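Local coordinates for probable enoyl-CoA hydratase/isomerase (Pseudomonas aeruginosa PAO1, PDB 5WYD), which probably acts as a crotonase-family hydro-lyase on enoyl-CoA thioesters and is implicated in synthesis of the diffusible signal factor, at residues 44-47 against 48-52. The protein carries 1 engineered substitution. Sequence-based numbering, arbitrary orientation.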
loop_
_atom_site.group_PDB
_atom_site.type_symbol
_atom_site.label_atom_id
_atom_site.label_comp_id
_atom_site.label_asym_id
_atom_site.label_seq_id
_atom_site.Cartn_x
_atom_site.Cartn_y
_atom_site.Cartn_z
ATOM N N SER A 44 -11.164 32.815 7.273
ATOM C CA SER A 44 -12.093 31.735 7.577
ATOM C C SER A 44 -11.392 30.376 7.689
ATOM O O SER A 44 -11.644 29.620 8.635
ATOM C CB SER A 44 -13.202 31.729 6.520
ATOM O OG SER A 44 -12.686 31.651 5.201
ATOM N N LEU A 45 -10.488 30.060 6.758
ATOM C CA LEU A 45 -9.857 28.741 6.756
ATOM C C LEU A 45 -9.022 28.481 8.003
ATOM O O LEU A 45 -9.060 27.374 8.556
ATOM C CB LEU A 45 -8.996 28.565 5.511
ATOM C CG LEU A 45 -9.764 28.475 4.196
ATOM C CD1 LEU A 45 -8.828 28.270 3.053
ATOM C CD2 LEU A 45 -10.703 27.323 4.282
ATOM N N ILE A 46 -8.212 29.451 8.430
ATOM C CA ILE A 46 -7.421 29.212 9.632
ATOM C C ILE A 46 -8.337 29.013 10.822
ATOM O O ILE A 46 -8.172 28.064 11.596
ATOM C CB ILE A 46 -6.425 30.354 9.894
ATOM C CG1 ILE A 46 -5.347 30.408 8.814
ATOM C CG2 ILE A 46 -5.778 30.159 11.253
ATOM C CD1 ILE A 46 -4.475 31.632 8.932
ATOM N N GLY A 47 -9.361 29.856 10.950
ATOM C CA GLY A 47 -10.257 29.690 12.071
ATOM C C GLY A 47 -10.842 28.298 12.070
ATOM O O GLY A 47 -10.831 27.612 13.095
ATOM N N LEU A 48 -11.216 27.812 10.886
ATOM C CA LEU A 48 -11.832 26.500 10.801
ATOM C C LEU A 48 -10.904 25.446 11.359
ATOM O O LEU A 48 -11.284 24.691 12.258
ATOM C CB LEU A 48 -12.173 26.184 9.363
ATOM C CG LEU A 48 -12.705 24.766 9.327
ATOM C CD1 LEU A 48 -13.894 24.637 10.244
ATOM C CD2 LEU A 48 -13.036 24.394 7.890
ATOM N N ARG A 49 -9.648 25.450 10.913
ATOM C CA ARG A 49 -8.692 24.529 11.497
ATOM C C ARG A 49 -8.585 24.765 12.993
ATOM O O ARG A 49 -8.726 23.842 13.797
ATOM C CB ARG A 49 -7.327 24.741 10.876
ATOM C CG ARG A 49 -6.299 23.849 11.513
ATOM C CD ARG A 49 -4.884 24.351 11.340
ATOM N NE ARG A 49 -4.719 25.197 10.174
ATOM C CZ ARG A 49 -3.895 26.232 10.154
ATOM N NH1 ARG A 49 -3.201 26.521 11.245
ATOM N NH2 ARG A 49 -3.760 26.966 9.053
ATOM N N GLN A 50 -8.425 26.014 13.386
ATOM C CA GLN A 50 -8.316 26.289 14.799
ATOM C C GLN A 50 -9.579 25.883 15.513
ATOM O O GLN A 50 -9.522 25.240 16.565
ATOM C CB GLN A 50 -8.034 27.765 14.995
ATOM C CG GLN A 50 -6.700 28.178 14.466
ATOM C CD GLN A 50 -6.468 29.638 14.653
ATOM O OE1 GLN A 50 -7.372 30.371 15.022
ATOM N NE2 GLN A 50 -5.243 30.068 14.443
ATOM N N LEU A 51 -10.727 26.172 14.917
ATOM C CA LEU A 51 -11.959 25.851 15.606
ATOM C C LEU A 51 -12.041 24.359 15.860
ATOM O O LEU A 51 -12.259 23.937 17.001
ATOM C CB LEU A 51 -13.138 26.380 14.806
ATOM C CG LEU A 51 -14.538 26.226 15.349
ATOM C CD1 LEU A 51 -14.581 26.769 16.755
ATOM C CD2 LEU A 51 -15.358 27.125 14.448
ATOM N N ILE A 52 -11.669 23.557 14.860
ATOM C CA ILE A 52 -11.729 22.101 14.998
ATOM C C ILE A 52 -10.848 21.622 16.134
ATOM O O ILE A 52 -11.245 20.755 16.919
ATOM C CB ILE A 52 -11.323 21.429 13.685
ATOM C CG1 ILE A 52 -12.289 21.802 12.584
ATOM C CG2 ILE A 52 -11.345 19.939 13.858
ATOM C CD1 ILE A 52 -13.696 21.305 12.851
#
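Ile46 accepts from Gln50 in the second turn of helix 42-57, one of three sound i to i+4 bonds that carry residues 44-47 into 48-52, followed by a fourth whose modelled geometry is doubtful. Leu48 N meets Ser44 O at 2.9 Å. Arg49 N reaches Leu45 O at 3.1 Å. Gln50 N lies 2.7 Å from Ile46 O. The next pair, Leu51 N to Gly47 O, is modelled implausibly close, so its exact geometry carries no weight. Among the side chains, Ile46 lies side by side with Arg49 and with Gln50, each pointing roughly the way it does. CG2 of Ile46, anti to the backbone N, meets the Gln50 amide, with NE2 3.2 Å from CG2, and also lies over one face of the Arg49 guanidinium. Ile46 CG1 runs beside the arginine end and lies 3.8 Å from Arg49 NH2. Arg49 starts extended and then bends at chi3 (-25°), which brings its guanidinium back along the helix. The same NH2 forms a salt bridge with Glu100 of helix 88-106. Gln50 CG also lies 3.2 Å from Ile46 O, so the root of the glutamine side chain packs beside the carbonyl that receives its own N-H. Leu45 packs on Arg97, Phe98 and Ala101 of helix 88-106, whereas Ser44 and Leu51 touch strand 19-24. This helix is the crossover of the beta-alpha-beta unit joining strands 27-32 and 63-68 in the crotonase fold. Ile46 thus gives the guanidinium an apolar neighbour while Glu100 meets its charge, and the ion pair links the crossover helix to helix 88-106.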